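Local coordinates for protein OsmC family peroxiredoxin (PDB 2E8E) that is of uncertain function but belongs to the OsmC family and probably reduces peroxides with a pair of cysteines, as its relatives do, at residues Y51-K56 with E99-L104; S44-D49 with I85-V90. All blocks are in the same frame, centred on the assembly; numbering follows the deposited sequence.

How the interactions relate
From the N terminus, the chain passes through a three-stranded antiparallel sheet and enters helix 34-56. This helix supplies the first segment of both contacts: 44-49 for interaction 2, then 51-56 for interaction 1. The chain then forms strands 60-72 and 80-90, and residues 85-90 close interaction 2. The next helix, 95-109, closes interaction 1 with residues 99-104. The segments alternate along the chain, so the two loops cross. Together they tie helix 34-56 to both the mixed sheet and helix 95-109. Their centres lie about 9 Å apart. They also touch directly, with Val102 CG1 packed 3.6 Å from Tyr87 CE2.

Interaction 1 of 2, residues Y51-K56 with E99-L104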
ATOM      1  N   TYR A  51     -11.345   8.277 -12.153  1.00 23.13           N
ATOM      2  CA  TYR A  51     -11.659   7.815 -13.500  1.00 24.46           C
ATOM      3  C   TYR A  51     -13.163   7.621 -13.662  1.00 24.51           C
ATOM      4  O   TYR A  51     -13.771   8.149 -14.598  1.00 25.12           O
ATOM      5  CB  TYR A  51     -10.950   6.492 -13.792  1.00 24.42           C
ATOM      6  CG  TYR A  51     -11.232   5.953 -15.175  1.00 25.61           C
ATOM      7  CD1 TYR A  51     -10.446   6.325 -16.265  1.00 25.56           C
ATOM      8  CD2 TYR A  51     -12.302   5.085 -15.398  1.00 26.46           C
ATOM      9  CE1 TYR A  51     -10.720   5.840 -17.550  1.00 29.93           C
ATOM     10  CE2 TYR A  51     -12.586   4.597 -16.672  1.00 29.55           C
ATOM     11  CZ  TYR A  51     -11.791   4.977 -17.742  1.00 29.84           C
ATOM     12  OH  TYR A  51     -12.075   4.491 -19.001  1.00 31.86           O
ATOM     13  N   HIS A  52     -13.757   6.862 -12.749  1.00 23.33           N
ATOM     14  CA  HIS A  52     -15.189   6.586 -12.795  1.00 26.15           C
ATOM     15  C   HIS A  52     -16.059   7.831 -12.686  1.00 25.09           C
ATOM     16  O   HIS A  52     -17.064   7.948 -13.382  1.00 24.25           O
ATOM     17  CB  HIS A  52     -15.577   5.601 -11.693  1.00 28.59           C
ATOM     18  CG  HIS A  52     -15.072   4.213 -11.925  1.00 32.79           C
ATOM     19  ND1 HIS A  52     -15.243   3.554 -13.123  1.00 35.37           N
ATOM     20  CD2 HIS A  52     -14.415   3.353 -11.112  1.00 35.35           C
ATOM     21  CE1 HIS A  52     -14.712   2.347 -13.038  1.00 36.67           C
ATOM     22  NE2 HIS A  52     -14.204   2.199 -11.829  1.00 35.86           N
ATOM     23  N   ILE A  53     -15.674   8.757 -11.814  1.00 23.88           N
ATOM     24  CA  ILE A  53     -16.446   9.983 -11.635  1.00 24.47           C
ATOM     25  C   ILE A  53     -16.349  10.879 -12.866  1.00 25.05           C
ATOM     26  O   ILE A  53     -17.363  11.395 -13.341  1.00 26.68           O
ATOM     27  CB  ILE A  53     -15.981  10.746 -10.379  1.00 23.54           C
ATOM     28  CG1 ILE A  53     -16.326   9.923  -9.131  1.00 24.26           C
ATOM     29  CG2 ILE A  53     -16.648  12.118 -10.319  1.00 23.50           C
ATOM     30  CD1 ILE A  53     -15.723  10.454  -7.841  1.00 24.30           C
ATOM     31  N   LEU A  54     -15.139  11.056 -13.390  1.00 23.51           N
ATOM     32  CA  LEU A  54     -14.953  11.878 -14.582  1.00 26.45           C
ATOM     33  C   LEU A  54     -15.776  11.307 -15.733  1.00 27.01           C
ATOM     34  O   LEU A  54     -16.367  12.052 -16.519  1.00 26.58           O
ATOM     35  CB  LEU A  54     -13.477  11.927 -14.982  1.00 25.00           C
ATOM     36  CG  LEU A  54     -12.554  12.761 -14.092  1.00 23.20           C
ATOM     37  CD1 LEU A  54     -11.147  12.762 -14.669  1.00 23.05           C
ATOM     38  CD2 LEU A  54     -13.082  14.183 -13.996  1.00 24.49           C
ATOM     39  N   LYS A  55     -15.809   9.982 -15.824  1.00 27.30           N
ATOM     40  CA  LYS A  55     -16.565   9.301 -16.865  1.00 31.59           C
ATOM     41  C   LYS A  55     -18.053   9.577 -16.664  1.00 32.73           C
ATOM     42  O   LYS A  55     -18.774   9.898 -17.612  1.00 31.78           O
ATOM     43  CB  LYS A  55     -16.291   7.794 -16.801  1.00 33.12           C
ATOM     44  CG  LYS A  55     -17.054   6.946 -17.807  1.00 37.72           C
ATOM     45  CD  LYS A  55     -16.531   5.512 -17.790  1.00 40.52           C
ATOM     46  CE  LYS A  55     -17.343   4.590 -18.685  1.00 42.17           C
ATOM     47  NZ  LYS A  55     -18.713   4.356 -18.150  1.00 43.04           N
ATOM     48  N   LYS A  56     -18.504   9.459 -15.419  1.00 32.73           N
ATOM     49  CA  LYS A  56     -19.900   9.699 -15.084  1.00 34.33           C
ATOM     50  C   LYS A  56     -20.279  11.150 -15.381  1.00 33.97           C
ATOM     51  O   LYS A  56     -21.407  11.433 -15.778  1.00 34.30           O
ATOM     52  CB  LYS A  56     -20.146   9.389 -13.605  1.00 35.87           C
ATOM     53  CG  LYS A  56     -21.606   9.434 -13.186  1.00 39.85           C
ATOM     54  CD  LYS A  56     -21.767   9.075 -11.715  1.00 42.15           C
ATOM     55  CE  LYS A  56     -23.231   9.065 -11.300  1.00 44.48           C
ATOM     56  NZ  LYS A  56     -23.879  10.387 -11.513  1.00 45.48           N
ATOM     57  N   GLU A  99     -12.196  18.719 -10.031  1.00 23.27           N
ATOM     58  CA  GLU A  99     -12.249  19.078  -8.619  1.00 24.34           C
ATOM     59  C   GLU A  99     -13.274  18.221  -7.874  1.00 24.45           C
ATOM     60  O   GLU A  99     -12.998  17.726  -6.778  1.00 23.25           O
ATOM     61  CB  GLU A  99     -12.590  20.563  -8.451  1.00 25.45           C
ATOM     62  CG  GLU A  99     -12.930  20.953  -7.013  1.00 25.81           C
ATOM     63  CD  GLU A  99     -13.042  22.454  -6.814  1.00 30.49           C
ATOM     64  OE1 GLU A  99     -13.450  23.157  -7.763  1.00 31.60           O
ATOM     65  OE2 GLU A  99     -12.735  22.930  -5.700  1.00 31.93           O
ATOM     66  N   GLN A 100     -14.453  18.042  -8.466  1.00 23.76           N
ATOM     67  CA  GLN A 100     -15.494  17.233  -7.835  1.00 24.38           C
ATOM     68  C   GLN A 100     -15.058  15.776  -7.691  1.00 23.25           C
ATOM     69  O   GLN A 100     -15.332  15.136  -6.676  1.00 22.08           O
ATOM     70  CB  GLN A 100     -16.786  17.279  -8.650  1.00 28.08           C
ATOM     71  CG  GLN A 100     -17.510  18.610  -8.619  1.00 34.91           C
ATOM     72  CD  GLN A 100     -18.815  18.564  -9.390  1.00 39.16           C
ATOM     73  OE1 GLN A 100     -19.706  17.774  -9.075  1.00 42.67           O
ATOM     74  NE2 GLN A 100     -18.933  19.408 -10.409  1.00 43.34           N
ATOM     75  N   ALA A 101     -14.388  15.258  -8.714  1.00 22.23           N
ATOM     76  CA  ALA A 101     -13.920  13.875  -8.692  1.00 20.68           C
ATOM     77  C   ALA A 101     -12.861  13.688  -7.611  1.00 21.02           C
ATOM     78  O   ALA A 101     -12.876  12.698  -6.882  1.00 21.04           O
ATOM     79  CB  ALA A 101     -13.351  13.495 -10.055  1.00 20.80           C
ATOM     80  N   VAL A 102     -11.943  14.646  -7.509  1.00 20.82           N
ATOM     81  CA  VAL A 102     -10.883  14.573  -6.511  1.00 21.38           C
ATOM     82  C   VAL A 102     -11.426  14.694  -5.089  1.00 22.14           C
ATOM     83  O   VAL A 102     -10.996  13.968  -4.189  1.00 21.21           O
ATOM     84  CB  VAL A 102      -9.822  15.667  -6.756  1.00 21.03           C
ATOM     85  CG1 VAL A 102      -8.842  15.722  -5.596  1.00 21.71           C
ATOM     86  CG2 VAL A 102      -9.074  15.374  -8.054  1.00 22.08           C
ATOM     87  N   LYS A 103     -12.380  15.598  -4.881  1.00 21.44           N
ATOM     88  CA  LYS A 103     -12.950  15.760  -3.549  1.00 22.98           C
ATOM     89  C   LYS A 103     -13.786  14.559  -3.123  1.00 22.29           C
ATOM     90  O   LYS A 103     -13.687  14.102  -1.982  1.00 22.03           O
ATOM     91  CB  LYS A 103     -13.783  17.042  -3.473  1.00 24.40           C
ATOM     92  CG  LYS A 103     -12.931  18.295  -3.572  1.00 27.33           C
ATOM     93  CD  LYS A 103     -13.747  19.549  -3.328  1.00 32.08           C
ATOM     94  CE  LYS A 103     -12.873  20.785  -3.427  1.00 33.72           C
ATOM     95  NZ  LYS A 103     -11.688  20.689  -2.530  1.00 33.96           N
ATOM     96  N   LEU A 104     -14.603  14.036  -4.033  1.00 21.09           N
ATOM     97  CA  LEU A 104     -15.421  12.876  -3.706  1.00 21.20           C
ATOM     98  C   LEU A 104     -14.533  11.683  -3.376  1.00 20.88           C
ATOM     99  O   LEU A 104     -14.830  10.910  -2.468  1.00 20.91           O
ATOM    100  CB  LEU A 104     -16.344  12.517  -4.869  1.00 21.82           C
ATOM    101  CG  LEU A 104     -17.587  13.399  -4.997  1.00 24.36           C
ATOM    102  CD1 LEU A 104     -18.348  13.028  -6.262  1.00 25.51           C
ATOM    103  CD2 LEU A 104     -18.466  13.217  -3.763  1.00 25.87           C
TER
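Ile53 and Leu54, near the end of helix 34-56, pack against Ala101 and Leu104 of helix 95-109. The two helical segments run roughly antiparallel, at 142°, and their axes come within 8.8 Å. Gln100 stands beside the contact. Its OE1 accepts a hydrogen bond from Lys57 NZ, just past the end of the first segment. Ala101 is the small residue at the centre. Its CB lies 3.6 Å from Ile53 CG2 and 4.0 Å from Leu54 CD2, so two branched side chains share one methyl. The end of Leu54 that reaches Ala101 also packs on Val61 and Ile64 of strand 60-72. The CG2 methyl of Ile53 is anti to its backbone N, which lays it over Ala101. CG1 carries CD1 on toward Leu104, in the next turn of helix 95-109. Val102 faces the other way and packs on Ile124 and Trp126 of strand 121-130. Leu104, one turn after Ala101, meets the far end of Ile53. Its CB is 3.7 Å from Ile53 CD1, and the two side chains meet at a slant. With an alanine in place of Ile53, Leu104 CB would probably lose its mate and a gap would open beside Ala101. No hydrogen bond or salt bridge joins the two segments. The contact rests on van der Waals packing alone, and the small alanine lets the two branched side chains come close.

Interaction 2 of 2, residues S44-D49 with I85-V90; sequences SCSGVD and IKYVAV
Ser46 lies in a regular helical turn and Tyr87 in an extended strand, and no backbone hydrogen bond links the two segments. This is the helix-on-sheet core of the OsmC fold, where helix 34-56 lies over the mixed sheet containing strand 80-90. One buried pair of side chains carries the contact. The CB bonds of Ser46 and Tyr87 point toward each other's segment. The tyrosine ring reaches from strand to helix and brings its hydroxyl to Ser46. Ser46 OG and Tyr87 OH share a hydrogen bond of 2.6 Å, and either may be the donor. Ser46 OG sits anti to its own backbone N (chi1 -177°), and this rotation swings it out to the phenol. It approaches at the ring edge, near the ring plane, and lies 3.4 Å from Tyr87 CE1. The Tyr87 side chain packs among Ile66, Ile124 and Thr106, from the two flanking strands and helix 95-109.

Ser46 OG also bonds to Ser105 OG, which in turn bonds to Asp49 OD2. The polar chain thus runs from Tyr87 on the sheet to Ser46 on helix 34-56, on to Ser105 of helix 95-109, and back to Asp49 of helix 34-56. It lies beside the cysteine pair. Cys45 precedes Ser46, and Ser46 itself touches Cys110. These cysteines form a disulfide in another structure of this protein but are reduced here. The angle at Tyr87 OH between Tyr87 CZ and Ser46 OG is 114°, close to the natural bend of a phenol hydroxyl.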
ATOM      1  N   SER A  44      -3.547   4.680  -6.846  1.00 15.19           N
ATOM      2  CA  SER A  44      -4.400   3.875  -7.708  1.00 15.57           C
ATOM      3  C   SER A  44      -5.820   3.761  -7.168  1.00 16.83           C
ATOM      4  O   SER A  44      -6.783   3.802  -7.939  1.00 17.61           O
ATOM      5  CB  SER A  44      -3.788   2.484  -7.925  1.00 16.12           C
ATOM      6  OG  SER A  44      -3.586   1.802  -6.700  1.00 17.02           O
ATOM      7  N   CYS A  45      -5.964   3.627  -5.850  1.00 16.83           N
ATOM      8  CA  CYS A  45      -7.298   3.531  -5.258  1.00 16.08           C
ATOM      9  C   CYS A  45      -8.066   4.808  -5.592  1.00 16.20           C
ATOM     10  O   CYS A  45      -9.207   4.755  -6.052  1.00 17.32           O
ATOM     11  CB  CYS A  45      -7.209   3.377  -3.738  1.00 15.63           C
ATOM     12  SG  CYS A  45      -8.799   3.031  -2.926  1.00 19.24           S
ATOM     13  N   SER A  46      -7.427   5.953  -5.375  1.00 16.09           N
ATOM     14  CA  SER A  46      -8.066   7.241  -5.662  1.00 18.17           C
ATOM     15  C   SER A  46      -8.267   7.430  -7.163  1.00 19.27           C
ATOM     16  O   SER A  46      -9.305   7.938  -7.604  1.00 18.97           O
ATOM     17  CB  SER A  46      -7.216   8.389  -5.110  1.00 18.49           C
ATOM     18  OG  SER A  46      -7.856   9.644  -5.323  1.00 20.42           O
ATOM     19  N   GLY A  47      -7.269   7.020  -7.942  1.00 18.06           N
ATOM     20  CA  GLY A  47      -7.344   7.149  -9.389  1.00 18.77           C
ATOM     21  C   GLY A  47      -8.536   6.416  -9.977  1.00 19.97           C
ATOM     22  O   GLY A  47      -9.148   6.877 -10.941  1.00 20.91           O
ATOM     23  N   VAL A  48      -8.860   5.261  -9.407  1.00 19.96           N
ATOM     24  CA  VAL A  48     -10.002   4.486  -9.872  1.00 20.08           C
ATOM     25  C   VAL A  48     -11.276   5.311  -9.662  1.00 19.80           C
ATOM     26  O   VAL A  48     -12.147   5.353 -10.532  1.00 19.41           O
ATOM     27  CB  VAL A  48     -10.105   3.146  -9.106  1.00 20.72           C
ATOM     28  CG1 VAL A  48     -11.424   2.451  -9.420  1.00 20.48           C
ATOM     29  CG2 VAL A  48      -8.938   2.246  -9.495  1.00 21.66           C
ATOM     30  N   ASP A  49     -11.368   5.976  -8.512  1.00 20.30           N
ATOM     31  CA  ASP A  49     -12.534   6.809  -8.200  1.00 18.73           C
ATOM     32  C   ASP A  49     -12.633   7.969  -9.184  1.00 19.17           C
ATOM     33  O   ASP A  49     -13.699   8.253  -9.736  1.00 21.24           O
ATOM     34  CB  ASP A  49     -12.439   7.428  -6.800  1.00 19.25           C
ATOM     35  CG  ASP A  49     -12.408   6.402  -5.684  1.00 20.81           C
ATOM     36  OD1 ASP A  49     -13.064   5.344  -5.793  1.00 22.59           O
ATOM     37  OD2 ASP A  49     -11.737   6.684  -4.669  1.00 24.14           O
ATOM     38  N   ILE A  85      -0.358  14.963  -3.129  1.00 17.74           N
ATOM     39  CA  ILE A  85      -0.929  14.252  -4.258  1.00 17.07           C
ATOM     40  C   ILE A  85      -1.399  15.277  -5.268  1.00 16.57           C
ATOM     41  O   ILE A  85      -2.175  16.176  -4.935  1.00 18.40           O
ATOM     42  CB  ILE A  85      -2.144  13.389  -3.854  1.00 17.91           C
ATOM     43  CG1 ILE A  85      -1.776  12.455  -2.697  1.00 18.96           C
ATOM     44  CG2 ILE A  85      -2.611  12.576  -5.054  1.00 19.49           C
ATOM     45  CD1 ILE A  85      -2.926  11.597  -2.205  1.00 22.07           C
ATOM     46  N   LYS A  86      -0.920  15.143  -6.500  1.00 17.33           N
ATOM     47  CA  LYS A  86      -1.304  16.052  -7.570  1.00 20.68           C
ATOM     48  C   LYS A  86      -1.968  15.254  -8.684  1.00 21.47           C
ATOM     49  O   LYS A  86      -1.377  14.313  -9.219  1.00 21.38           O
ATOM     50  CB  LYS A  86      -0.074  16.777  -8.120  1.00 23.56           C
ATOM     51  CG  LYS A  86      -0.381  17.748  -9.249  1.00 29.45           C
ATOM     52  CD  LYS A  86       0.891  18.410  -9.758  1.00 32.47           C
ATOM     53  CE  LYS A  86       0.593  19.365 -10.897  1.00 37.24           C
ATOM     54  NZ  LYS A  86      -0.370  20.419 -10.478  1.00 39.69           N
ATOM     55  N   TYR A  87      -3.198  15.630  -9.020  1.00 19.19           N
ATOM     56  CA  TYR A  87      -3.951  14.960 -10.074  1.00 20.67           C
ATOM     57  C   TYR A  87      -3.932  15.826 -11.329  1.00 21.57           C
ATOM     58  O   TYR A  87      -4.242  17.016 -11.269  1.00 22.75           O
ATOM     59  CB  TYR A  87      -5.411  14.774  -9.659  1.00 21.42           C
ATOM     60  CG  TYR A  87      -5.626  13.961  -8.406  1.00 20.94           C
ATOM     61  CD1 TYR A  87      -5.929  12.601  -8.477  1.00 20.27           C
ATOM     62  CD2 TYR A  87      -5.555  14.555  -7.147  1.00 20.63           C
ATOM     63  CE1 TYR A  87      -6.163  11.853  -7.323  1.00 21.63           C
ATOM     64  CE2 TYR A  87      -5.783  13.816  -5.992  1.00 19.46           C
ATOM     65  CZ  TYR A  87      -6.090  12.469  -6.085  1.00 20.56           C
ATOM     66  OH  TYR A  87      -6.340  11.747  -4.941  1.00 21.85           O
ATOM     67  N   VAL A  88      -3.576  15.226 -12.458  1.00 20.43           N
ATOM     68  CA  VAL A  88      -3.559  15.948 -13.724  1.00 22.68           C
ATOM     69  C   VAL A  88      -4.456  15.202 -14.705  1.00 21.93           C
ATOM     70  O   VAL A  88      -4.172  14.062 -15.075  1.00 22.83           O
ATOM     71  CB  VAL A  88      -2.129  16.039 -14.314  1.00 23.03           C
ATOM     72  CG1 VAL A  88      -2.171  16.729 -15.677  1.00 25.97           C
ATOM     73  CG2 VAL A  88      -1.216  16.808 -13.366  1.00 24.27           C
ATOM     74  N   ALA A  89      -5.555  15.834 -15.106  1.00 22.34           N
ATOM     75  CA  ALA A  89      -6.463  15.210 -16.060  1.00 21.91           C
ATOM     76  C   ALA A  89      -6.147  15.812 -17.422  1.00 22.39           C
ATOM     77  O   ALA A  89      -6.027  17.029 -17.552  1.00 22.89           O
ATOM     78  CB  ALA A  89      -7.912  15.486 -15.683  1.00 23.57           C
ATOM     79  N   VAL A  90      -6.004  14.954 -18.425  1.00 19.76           N
ATOM     80  CA  VAL A  90      -5.675  15.396 -19.775  1.00 21.73           C
ATOM     81  C   VAL A  90      -6.809  15.060 -20.730  1.00 21.89           C
ATOM     82  O   VAL A  90      -7.255  13.916 -20.786  1.00 23.18           O
ATOM     83  CB  VAL A  90      -4.382  14.700 -20.279  1.00 20.83           C
ATOM     84  CG1 VAL A  90      -4.016  15.204 -21.666  1.00 22.49           C
ATOM     85  CG2 VAL A  90      -3.243  14.939 -19.293  1.00 20.97           C
TER